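Local coordinates for protein glucose-6-phosphate dehydrogenase (Trypanosoma cruzi, PDB 5AQ1) that catalyses the NADP-dependent oxidation of glucose 6-phosphate to 6-phosphogluconolactone, the entry step of the oxidative pentose phosphate pathway, generating NADPH, at residues G264-R267 / D268-N272; A149-P152 / S153-V156; A233-S237 / N238-C242; E216-Q219 / N220-V223; T319-A322 / D323-P327. One frame throughout, in Å; residues are numbered along the deposited sequence.

Interaction 1 (G264-R267 / D268-N272). With BG6 (6-O-phosphono-beta-D-glucopyranose), chain F.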
# COMPACT_ATOMS: atom_id res chain seq x y z
N GLY B 264 39.40 -8.83 -14.11
CA GLY B 264 38.11 -9.16 -14.73
C GLY B 264 37.05 -8.11 -14.48
O GLY B 264 37.21 -7.24 -13.63
N ILE B 265 35.96 -8.19 -15.23
CA ILE B 265 34.91 -7.16 -15.20
C ILE B 265 34.15 -7.11 -13.87
O ILE B 265 33.67 -6.05 -13.47
CB ILE B 265 33.91 -7.33 -16.39
CG1 ILE B 265 33.05 -6.07 -16.58
CG2 ILE B 265 33.02 -8.56 -16.20
CD1 ILE B 265 33.82 -4.85 -17.02
N ILE B 266 34.04 -8.24 -13.18
CA ILE B 266 33.31 -8.29 -11.92
C ILE B 266 34.07 -7.52 -10.84
O ILE B 266 33.49 -6.69 -10.15
CB ILE B 266 33.04 -9.74 -11.47
CG1 ILE B 266 32.12 -10.44 -12.47
CG2 ILE B 266 32.39 -9.76 -10.09
CD1 ILE B 266 32.09 -11.95 -12.35
N ARG B 267 35.36 -7.81 -10.71
CA ARG B 267 36.20 -7.08 -9.76
C ARG B 267 36.40 -5.61 -10.16
O ARG B 267 36.51 -4.74 -9.29
CB ARG B 267 37.57 -7.75 -9.63
CG ARG B 267 37.54 -9.15 -9.03
CD ARG B 267 38.93 -9.59 -8.62
NE ARG B 267 39.01 -11.01 -8.26
CZ ARG B 267 39.09 -12.02 -9.13
NH1 ARG B 267 39.08 -11.80 -10.44
NH2 ARG B 267 39.17 -13.27 -8.68
N ASP B 268 36.42 -5.33 -11.46
CA ASP B 268 36.75 -4.00 -11.97
C ASP B 268 35.64 -2.97 -11.76
O ASP B 268 35.92 -1.84 -11.35
CB ASP B 268 37.12 -4.08 -13.46
CG ASP B 268 37.75 -2.79 -13.98
OD1 ASP B 268 38.61 -2.21 -13.28
OD2 ASP B 268 37.40 -2.38 -15.10
N VAL B 269 34.40 -3.35 -12.06
CA VAL B 269 33.27 -2.40 -11.97
C VAL B 269 32.02 -2.89 -11.21
O VAL B 269 31.31 -2.07 -10.63
CB VAL B 269 32.83 -1.90 -13.36
CG1 VAL B 269 34.01 -1.31 -14.11
CG2 VAL B 269 32.19 -3.01 -14.18
N ILE B 270 31.75 -4.19 -11.22
CA ILE B 270 30.53 -4.71 -10.60
C ILE B 270 30.63 -4.72 -9.07
O ILE B 270 29.75 -4.21 -8.38
CB ILE B 270 30.16 -6.11 -11.12
CG1 ILE B 270 29.81 -6.03 -12.61
CG2 ILE B 270 28.99 -6.70 -10.33
CD1 ILE B 270 29.45 -7.35 -13.25
N GLN B 271 31.72 -5.28 -8.56
CA GLN B 271 31.95 -5.39 -7.11
C GLN B 271 31.97 -4.04 -6.39
O GLN B 271 31.66 -3.97 -5.20
CB GLN B 271 33.25 -6.14 -6.84
CG GLN B 271 33.59 -6.33 -5.37
CD GLN B 271 34.33 -5.16 -4.74
OE1 GLN B 271 34.82 -4.26 -5.43
NE2 GLN B 271 34.40 -5.16 -3.42
N ASN B 272 32.32 -2.98 -7.11
CA ASN B 272 32.44 -1.65 -6.52
C ASN B 272 31.40 -0.67 -7.07
O ASN B 272 30.44 -0.34 -6.38
CB ASN B 272 33.87 -1.11 -6.65
CG ASN B 272 34.51 -1.44 -7.99
OD1 ASN B 272 34.14 -0.88 -9.02
ND2 ASN B 272 35.48 -2.35 -7.98
C1 BG6 F . 37.51 2.44 -13.38
C2 BG6 F . 37.71 1.03 -13.92
O1 BG6 F . 37.30 2.40 -11.96
O5 BG6 F . 36.38 3.04 -14.00
C3 BG6 F . 37.87 1.08 -15.43
O2 BG6 F . 38.86 0.42 -13.32
C4 BG6 F . 36.65 1.77 -16.02
O3 BG6 F . 38.01 -0.22 -15.99
C5 BG6 F . 36.51 3.16 -15.42
O4 BG6 F . 36.78 1.83 -17.44
C6 BG6 F . 35.31 3.90 -16.01
O6 BG6 F . 35.08 5.13 -15.31
P BG6 F . 34.11 6.24 -15.94
O1P BG6 F . 32.81 5.52 -16.20
O2P BG6 F . 34.00 7.29 -14.86
O3P BG6 F . 34.85 6.69 -17.18
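Asp268 sits one helical turn beyond Gly264: its backbone N donates to Gly264 O at 3.0 Å, and its CB lies close to the same oxygen. With CG anti to the backbone N (chi1 -168°), the carboxylate swings away from the helix toward the sugar, where OD1 accepts from O2 of the glucose 6-phosphate at 2.6 Å. The neighbouring O3 lies by OD2, but so implausibly near that the length of that bond is doubtful. A two-oxygen acceptor suits a pair of adjacent hydroxyls, and Lys367, which touches Asp268, also bonds the substrate.

Ile265 and Ile266 supply the apolar flanks. CD1 of Ile265 meets CG2 of Val269 at 3.8 Å, the two branched chains crossing at a slant on the side covered by Ala365. Ile266 instead reaches Ile270, CG1 to CD1 at 4.2 Å, on the side turned to Leu474 and Ile477 of helix 460-479.

Their carbonyls show that the coil widens here. Ile265 O takes Val269 N at 3.1 Å and, weakly, Ile270 N, five residues on. Ile266 O is gripped by Gln271 N at the same wider spacing, at 2.8 Å and nearly straight (165°). Asn272 ND2 bonds weakly to Arg267 O and also donates to Gln271 OE1. A wider pi-type turn at 268-272 thus lies near the start of helix 264-282, which carries Asp268, an acidic substrate-binding residue, into the glucose 6-phosphate site.

Interaction 2 (A149-P152 / S153-V156). With NDP (NADPH dihydro-nicotinamide-adenine-dinucleotide phosphate), chain G.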
# COMPACT_ATOMS: atom_id res chain seq x y z
N ALA B 149 47.68 7.95 -4.90
CA ALA B 149 47.49 7.58 -6.31
C ALA B 149 48.58 6.62 -6.75
O ALA B 149 49.35 6.91 -7.66
CB ALA B 149 47.49 8.83 -7.18
N LEU B 150 48.62 5.45 -6.10
CA LEU B 150 49.72 4.49 -6.24
C LEU B 150 49.18 3.09 -6.54
O LEU B 150 48.01 2.82 -6.29
CB LEU B 150 50.50 4.44 -4.93
CG LEU B 150 51.15 5.74 -4.45
CD1 LEU B 150 51.50 5.65 -2.97
CD2 LEU B 150 52.38 6.07 -5.28
N PRO B 151 50.04 2.19 -7.06
CA PRO B 151 49.61 0.79 -7.24
C PRO B 151 49.40 0.06 -5.91
O PRO B 151 49.99 0.45 -4.90
CB PRO B 151 50.78 0.15 -8.01
CG PRO B 151 51.67 1.27 -8.44
CD PRO B 151 51.42 2.42 -7.52
N PRO B 152 48.58 -1.01 -5.91
CA PRO B 152 48.34 -1.79 -4.68
C PRO B 152 49.58 -2.44 -4.07
O PRO B 152 49.61 -2.67 -2.86
CB PRO B 152 47.33 -2.86 -5.13
CG PRO B 152 47.34 -2.85 -6.62
CD PRO B 152 47.75 -1.47 -7.03
N SER B 153 50.59 -2.74 -4.88
CA SER B 153 51.82 -3.38 -4.39
C SER B 153 52.54 -2.57 -3.30
O SER B 153 53.09 -3.15 -2.37
CB SER B 153 52.78 -3.65 -5.55
OG SER B 153 53.08 -2.46 -6.26
N VAL B 154 52.52 -1.24 -3.41
CA VAL B 154 53.23 -0.38 -2.44
C VAL B 154 52.33 0.19 -1.34
O VAL B 154 52.82 0.88 -0.45
CB VAL B 154 53.95 0.80 -3.14
CG1 VAL B 154 54.80 0.30 -4.30
CG2 VAL B 154 52.96 1.86 -3.62
N PHE B 155 51.03 -0.11 -1.39
CA PHE B 155 50.04 0.54 -0.53
C PHE B 155 50.36 0.49 0.97
O PHE B 155 50.40 1.52 1.63
CB PHE B 155 48.65 -0.07 -0.77
CG PHE B 155 47.58 0.49 0.12
CD1 PHE B 155 47.12 1.78 -0.08
CD2 PHE B 155 47.05 -0.26 1.16
CE1 PHE B 155 46.14 2.31 0.73
CE2 PHE B 155 46.07 0.27 1.98
CZ PHE B 155 45.61 1.55 1.77
N VAL B 156 50.56 -0.72 1.50
CA VAL B 156 50.71 -0.91 2.94
C VAL B 156 51.99 -0.24 3.45
O VAL B 156 51.99 0.38 4.51
CB VAL B 156 50.70 -2.40 3.33
CG1 VAL B 156 50.94 -2.58 4.82
CG2 VAL B 156 49.37 -3.05 2.94
PA NDP G . 50.26 4.03 -12.41
O1A NDP G . 50.59 2.67 -12.98
O2A NDP G . 50.21 5.23 -13.34
O5B NDP G . 51.29 4.29 -11.21
C5B NDP G . 51.21 5.51 -10.46
C4B NDP G . 52.60 5.98 -10.06
O4B NDP G . 53.10 5.09 -9.06
C3B NDP G . 53.62 5.99 -11.20
O3B NDP G . 53.76 7.28 -11.82
C2B NDP G . 54.91 5.59 -10.52
O2B NDP G . 55.60 6.74 -10.06
C1B NDP G . 54.47 4.76 -9.32
N9A NDP G . 54.64 3.31 -9.62
C8A NDP G . 54.19 2.63 -10.70
N7A NDP G . 54.55 1.32 -10.63
C5A NDP G . 55.24 1.16 -9.49
C6A NDP G . 55.90 0.03 -8.80
N6A NDP G . 55.89 -1.21 -9.34
N1A NDP G . 56.51 0.28 -7.61
C2A NDP G . 56.53 1.51 -7.06
N3A NDP G . 55.94 2.58 -7.64
C4A NDP G . 55.30 2.47 -8.83
O3 NDP G . 48.90 3.94 -11.56
PN NDP G . 47.58 4.79 -11.91
O1N NDP G . 47.85 6.27 -11.79
O2N NDP G . 46.99 4.25 -13.20
O5D NDP G . 46.61 4.37 -10.70
C5D NDP G . 46.89 4.73 -9.35
C4D NDP G . 45.90 4.02 -8.42
O4D NDP G . 44.56 4.41 -8.74
C3D NDP G . 45.98 2.52 -8.59
O3D NDP G . 45.87 1.87 -7.32
C2D NDP G . 44.79 2.17 -9.47
O2D NDP G . 44.32 0.84 -9.23
C1D NDP G . 43.78 3.26 -9.11
N1N NDP G . 42.85 3.53 -10.21
C2N NDP G . 43.22 4.30 -11.25
C3N NDP G . 42.35 4.55 -12.31
C7N NDP G . 42.79 5.42 -13.46
O7N NDP G . 41.96 6.13 -14.00
N7N NDP G . 44.06 5.40 -13.89
C4N NDP G . 40.96 3.98 -12.33
C5N NDP G . 40.69 3.17 -11.15
C6N NDP G . 41.63 2.98 -10.15
P2B NDP G . 57.18 6.77 -9.76
O1X NDP G . 57.78 5.64 -10.56
O2X NDP G . 57.56 8.14 -10.27
O3X NDP G . 57.29 6.58 -8.27
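The Pro151 ring and Val154 meet through CD and CG2, and both residues lie against the same face of the NADPH adenine. Pro151 covers the imidazole half, its CG 3.6 Å from N7A, while its CD approaches the ribose oxygen O4B. Val154 comes in at the pyrimidine rim, CG1 standing 3.5 Å from C2A, above the plane and a little outside the ring. The second proline ring, Pro152, keeps clear of the base; its CD lies near O3D of the nicotinamide ribose, and it also touches Pro182.

Rigid rings and a branched aliphatic chain suit this place, since they offer the base a smooth apolar surface. Val154 divides its methyls between two tasks: CG1, anti to the carbonyl carbon (chi1 -50°), serves the adenine, and CG2 turns back to Leu150 CB at 3.8 Å, the two side chains meeting at about a right angle.

This is the turn between strand 143-148 and helix 155-165 of the Rossmann-type parallel sheet, one of the strand-to-helix connections at which such folds bind the dinucleotide. Leu150 O accepts from O3D at 2.6 Å, so the backbone holds the nicotinamide ribose while Pro151 faces the adenosine half. Tyr115, which touches Leu150, bonds the coenzyme as well.

Pro152 has no N-H to give, and its phi of -61° fits the start of a helical path. Its carbonyl O receives Phe155 N at 3.3 Å, and Pro151 O receives Val154 N in a weak bond of 3.4 Å.

Interaction 3 (A233-S237 / N238-C242)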
# COMPACT_ATOMS: atom_id res chain seq x y z
N ALA B 233 6.54 5.92 -2.17
CA ALA B 233 5.39 5.02 -2.17
C ALA B 233 5.52 3.86 -3.16
O ALA B 233 4.93 2.79 -2.95
CB ALA B 233 4.12 5.81 -2.48
N LEU B 234 6.28 4.06 -4.24
CA LEU B 234 6.43 3.06 -5.29
C LEU B 234 7.63 2.13 -5.11
O LEU B 234 7.77 1.17 -5.86
CB LEU B 234 6.58 3.75 -6.65
CG LEU B 234 5.41 4.58 -7.14
CD1 LEU B 234 5.81 5.41 -8.35
CD2 LEU B 234 4.22 3.69 -7.47
N TRP B 235 8.49 2.39 -4.13
CA TRP B 235 9.82 1.79 -4.13
C TRP B 235 9.91 0.44 -3.40
O TRP B 235 10.69 0.27 -2.47
CB TRP B 235 10.85 2.77 -3.57
CG TRP B 235 12.16 2.67 -4.27
CD1 TRP B 235 13.18 1.81 -3.99
CD2 TRP B 235 12.59 3.45 -5.39
NE1 TRP B 235 14.22 2.01 -4.86
CE2 TRP B 235 13.89 3.01 -5.73
CE3 TRP B 235 12.01 4.48 -6.13
CZ2 TRP B 235 14.62 3.57 -6.79
CZ3 TRP B 235 12.74 5.04 -7.18
CH2 TRP B 235 14.03 4.58 -7.50
N ASN B 236 9.10 -0.52 -3.84
CA ASN B 236 9.08 -1.84 -3.23
C ASN B 236 8.49 -2.87 -4.20
O ASN B 236 8.09 -2.52 -5.31
CB ASN B 236 8.29 -1.80 -1.92
CG ASN B 236 6.87 -1.33 -2.12
OD1 ASN B 236 6.17 -1.81 -3.01
ND2 ASN B 236 6.43 -0.38 -1.30
N SER B 237 8.44 -4.13 -3.76
CA SER B 237 8.04 -5.23 -4.64
C SER B 237 6.57 -5.21 -5.07
O SER B 237 6.19 -5.94 -5.99
CB SER B 237 8.34 -6.57 -3.97
OG SER B 237 7.43 -6.82 -2.92
N ASN B 238 5.75 -4.39 -4.42
CA ASN B 238 4.35 -4.22 -4.83
C ASN B 238 4.20 -3.55 -6.19
O ASN B 238 3.30 -3.88 -6.95
CB ASN B 238 3.56 -3.42 -3.80
CG ASN B 238 3.51 -4.09 -2.44
OD1 ASN B 238 3.77 -5.29 -2.31
ND2 ASN B 238 3.17 -3.32 -1.41
N SER B 239 5.08 -2.58 -6.47
CA SER B 239 5.03 -1.81 -7.71
C SER B 239 6.18 -2.11 -8.68
O SER B 239 6.02 -1.95 -9.89
CB SER B 239 5.03 -0.31 -7.39
OG SER B 239 3.86 0.07 -6.69
N ILE B 240 7.32 -2.55 -8.15
CA ILE B 240 8.51 -2.79 -8.98
C ILE B 240 8.59 -4.25 -9.42
O ILE B 240 8.53 -5.17 -8.59
CB ILE B 240 9.80 -2.38 -8.26
CG1 ILE B 240 9.81 -0.87 -8.02
CG2 ILE B 240 11.02 -2.78 -9.08
CD1 ILE B 240 10.93 -0.38 -7.13
N ALA B 241 8.73 -4.45 -10.73
CA ALA B 241 8.84 -5.78 -11.32
C ALA B 241 10.29 -6.22 -11.50
O ALA B 241 10.60 -7.39 -11.35
CB ALA B 241 8.13 -5.80 -12.67
N CYS B 242 11.16 -5.27 -11.84
CA CYS B 242 12.55 -5.58 -12.14
C CYS B 242 13.42 -4.32 -12.11
O CYS B 242 12.99 -3.24 -12.52
CB CYS B 242 12.64 -6.22 -13.52
SG CYS B 242 14.32 -6.65 -14.02
O HOH W 1 4.71 0.26 -4.19
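A chi1 of 59° tucks CG of Asn236 between its own backbone N and carbonyl carbon, and the amide oxygen is thereby brought forward to the backbone N of Asn238, 3.0 Å from OD1. The N-H arrives somewhat bent and tilted from the amide plane, closing the ring of an Asx turn. The course of the backbone also sets CB of Asn238 against Asn236 OD1. From there a chi1 of -61° places CG beside the backbone N of Asn238, and the two amides end up turned 68° apart.

The main-chain carbonyl of Asn236 has two donors. Ile240 N meets Asn236 O nearly along the C=O axis at 2.9 Å, and Ser239 N stands above the carbonyl plane, 3.2 Å from the same Asn236 O. A water also gives one hydrogen to Asn236 OD1 and one to Ala233 O, and accepts from Ser239 OG at 2.6 Å. Serine suits that spot because its short hydroxyl reaches the water while CB packs against Leu234 O.

Trp235, the centre of an inverse gamma turn, carries Ile240 CD1 over one face of its indole, 4.4 Å from CG; its NE1 is bonded to Leu281 O. Beyond the turn, strand 240-248 begins with a classic beta bulge, Ala241 and Cys242 both facing Gln379. Ala233 packs on Leu234 of the second subunit and Leu234 on its Ala233, while Asn238 meets Asn238 of the third.

The side-chain amide of Asn236 adds a second acceptor, OD1, to the main-chain O. With three backbone N-H groups and a water converging on this residue, the chain's reversal into the strand should be closely fixed, even close to subunit boundaries.

Interaction 4 (E216-Q219 / N220-V223)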
# COMPACT_ATOMS: atom_id res chain seq x y z
N GLU B 216 27.01 13.03 -10.75
CA GLU B 216 25.79 13.79 -10.46
C GLU B 216 24.57 12.91 -10.20
O GLU B 216 23.91 13.04 -9.18
CB GLU B 216 25.49 14.77 -11.60
CG GLU B 216 24.27 15.65 -11.39
CD GLU B 216 24.41 16.59 -10.21
OE1 GLU B 216 25.52 17.13 -10.00
OE2 GLU B 216 23.40 16.80 -9.50
N MET B 217 24.28 12.02 -11.14
CA MET B 217 23.04 11.24 -11.08
C MET B 217 23.08 10.12 -10.04
O MET B 217 22.03 9.66 -9.59
CB MET B 217 22.69 10.67 -12.46
CG MET B 217 22.56 11.73 -13.56
SD MET B 217 21.55 13.17 -13.15
CE MET B 217 19.95 12.40 -12.94
N VAL B 218 24.28 9.70 -9.65
CA VAL B 218 24.43 8.73 -8.56
C VAL B 218 24.22 9.44 -7.22
O VAL B 218 23.56 8.90 -6.33
CB VAL B 218 25.81 8.03 -8.60
CG1 VAL B 218 25.97 7.06 -7.43
CG2 VAL B 218 25.97 7.28 -9.91
N GLN B 219 24.77 10.65 -7.09
CA GLN B 219 24.55 11.49 -5.90
C GLN B 219 23.07 11.84 -5.69
O GLN B 219 22.63 12.07 -4.56
CB GLN B 219 25.36 12.79 -5.99
CG GLN B 219 26.86 12.60 -5.86
CD GLN B 219 27.62 13.92 -5.79
OE1 GLN B 219 27.63 14.69 -6.75
NE2 GLN B 219 28.25 14.18 -4.65
N ASN B 220 22.31 11.89 -6.78
CA ASN B 220 20.90 12.25 -6.73
C ASN B 220 19.96 11.09 -6.36
O ASN B 220 18.77 11.32 -6.14
CB ASN B 220 20.47 12.85 -8.07
CG ASN B 220 19.14 13.57 -7.98
OD1 ASN B 220 18.85 14.26 -7.00
ND2 ASN B 220 18.31 13.43 -9.01
N ILE B 221 20.48 9.87 -6.30
CA ILE B 221 19.64 8.70 -6.03
C ILE B 221 18.93 8.84 -4.68
O ILE B 221 17.71 8.67 -4.59
CB ILE B 221 20.45 7.39 -6.04
CG1 ILE B 221 20.94 7.08 -7.46
CG2 ILE B 221 19.61 6.23 -5.53
CD1 ILE B 221 22.01 6.01 -7.52
N ILE B 222 19.70 9.14 -3.65
CA ILE B 222 19.17 9.28 -2.29
C ILE B 222 18.09 10.36 -2.20
O ILE B 222 17.09 10.17 -1.51
CB ILE B 222 20.31 9.55 -1.28
CG1 ILE B 222 19.79 9.46 0.15
CG2 ILE B 222 20.97 10.91 -1.52
CD1 ILE B 222 20.90 9.36 1.18
N VAL B 223 18.28 11.48 -2.90
CA VAL B 223 17.30 12.57 -2.90
C VAL B 223 16.04 12.16 -3.65
O VAL B 223 14.92 12.43 -3.21
CB VAL B 223 17.87 13.86 -3.54
CG1 VAL B 223 16.84 14.99 -3.50
CG2 VAL B 223 19.15 14.30 -2.84
O HOH W 2 22.72 9.04 -3.52
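Val218 and Ile221 lie side by side and point the same way, CG1 of the valine 4.1 Å from CD1 of the isoleucine. Ile221 holds CG1 beside its own backbone N (chi1 -68°), a setting that folds the chain back over the carbonyl oxygens of Val218 and Met217, with CG1 3.4 Å from Val218 O. Both side chains also touch Leu280 of helix 264-282, a buried surface to which their branched shape is well suited.

Asn220 turns elsewhere. Its CB passes Glu216 O at 3.6 Å, and its CG, anti to the backbone N, carries the amide toward another chain, where OD1 accepts from the backbone N of Lys413 of the second subunit. Glu216 heads for the same neighbour: OE1 forms a salt bridge with NZ of that Lys413 and takes the N-H of Gly416 of the second subunit. A carboxylate and an amide thus meet a lysine through both its charge and its backbone.

Along the main chain the helical bonding changes pitch. Asn220 N reaches Glu216 O only weakly, and Ile221 N bonds to Val218 O at 3.2 Å, the tighter three-residue spacing. A water donates to Val218 O and accepts from Ile222 N at 3.0 Å, filling in where a direct backbone link is lacking. Such a water-bridged break between consecutive short helices, 216-219 and 221-226, here forms part of a subunit interface of the tetramer.

Interaction 5 (T319-A322 / D323-P327)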
# COMPACT_ATOMS: atom_id res chain seq x y z
N THR B 319 36.04 -10.79 -28.64
CA THR B 319 36.90 -11.20 -29.74
C THR B 319 37.03 -10.02 -30.71
O THR B 319 36.41 -8.98 -30.50
CB THR B 319 36.31 -12.41 -30.49
OG1 THR B 319 35.00 -12.08 -30.98
CG2 THR B 319 36.22 -13.61 -29.57
N ALA B 320 37.84 -10.20 -31.75
CA ALA B 320 38.06 -9.17 -32.76
C ALA B 320 36.76 -8.65 -33.37
O ALA B 320 35.81 -9.41 -33.59
CB ALA B 320 38.98 -9.69 -33.86
N SER B 321 36.72 -7.34 -33.63
CA SER B 321 35.56 -6.69 -34.22
C SER B 321 35.36 -7.11 -35.68
O SER B 321 36.31 -7.52 -36.34
CB SER B 321 35.70 -5.16 -34.16
OG SER B 321 36.78 -4.71 -34.97
N ALA B 322 34.13 -6.98 -36.16
CA ALA B 322 33.79 -7.36 -37.53
C ALA B 322 34.55 -6.51 -38.56
O ALA B 322 35.09 -7.03 -39.53
CB ALA B 322 32.29 -7.25 -37.76
N ASP B 323 34.60 -5.19 -38.32
CA ASP B 323 35.30 -4.28 -39.23
C ASP B 323 36.83 -4.42 -39.21
O ASP B 323 37.51 -3.89 -40.08
CB ASP B 323 34.89 -2.81 -38.96
CG ASP B 323 35.32 -2.32 -37.58
OD1 ASP B 323 36.50 -2.47 -37.21
OD2 ASP B 323 34.46 -1.74 -36.88
N GLY B 324 37.37 -5.11 -38.20
CA GLY B 324 38.79 -5.44 -38.16
C GLY B 324 39.67 -4.47 -37.38
O GLY B 324 40.81 -4.80 -37.06
N SER B 325 39.14 -3.29 -37.06
CA SER B 325 39.92 -2.26 -36.37
C SER B 325 40.38 -2.72 -34.98
O SER B 325 41.56 -2.60 -34.65
CB SER B 325 39.10 -0.97 -36.23
OG SER B 325 37.98 -1.17 -35.39
N THR B 326 39.45 -3.23 -34.19
CA THR B 326 39.74 -3.66 -32.82
C THR B 326 40.12 -5.15 -32.79
O THR B 326 39.34 -5.99 -33.24
CB THR B 326 38.52 -3.44 -31.90
OG1 THR B 326 38.03 -2.10 -32.07
CG2 THR B 326 38.89 -3.66 -30.44
N PRO B 327 41.32 -5.47 -32.26
CA PRO B 327 41.69 -6.88 -32.09
C PRO B 327 41.01 -7.49 -30.86
O PRO B 327 40.53 -6.75 -29.99
CB PRO B 327 43.20 -6.81 -31.89
CG PRO B 327 43.43 -5.49 -31.23
CD PRO B 327 42.35 -4.57 -31.72
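An Asx turn at Asp323, set within a tight surface loop, brings Ser321 together with the residues that follow. OD1 of Asp323 accepts the backbone N-H of Ser325 at 2.8 Å (N to OD1), almost in line with its C-O bond, and Ser325 OG at 2.7 Å on the syn side. A third donor, Ser321 OG, comes to Asp323 OD1 from above the carboxylate plane at 3.2 Å. The aspartate can reach them because its CG sits between the backbone N and the carbonyl carbon (chi1 65°), which folds the carboxylate back over the loop. Three donors on one oxygen would be expected to stabilise the ionised form.

Ser321 works from both ends. Its hydroxyl gives its hydrogen to the aspartate, and Ser321 OG receives Thr326 N at 3.2 Å, a relay that only a group able to donate and accept can make. The backbone N of Ser321 donates to Thr326 O at 3.0 Å, a straight bond (167°), and its carbonyl takes Gly324 N, closing a type I turn over Ala322 and Asp323. Gly324 itself has a positive phi, where a CB would press against the carbonyl before it; hence the residue without a side chain. Alongside, the CA of Ala320 makes a C-H contact with Thr326 O, 3.5 Å away.

The loop projects from the end of strand 313-319, on the way to strand 344-349. Thr319 still pairs through its backbone with Tyr487 and Ala489, at and just beyond strand 484-488, while Ser321 and Thr326 rest on Ala489.

Each contact closes only a short turn, and in chain order they come as interactions 2, 4, 3, 1 and 5, in series, with neither nesting nor crossing. Interaction 2 joins a strand to a helix in the parallel coenzyme-binding sheet. Interaction 4 links two short helices, and interaction 3 then leads into strand 240-248 of the large mixed sheet; their nearest atoms are about 6 Å apart, and both touch the second subunit. Interaction 1 lies in helix 264-282, which follows that strand, its centre about 19 Å from that of interaction 2, one holding substrate and the other coenzyme. Interaction 5 turns the chain at the surface beyond strand 313-319.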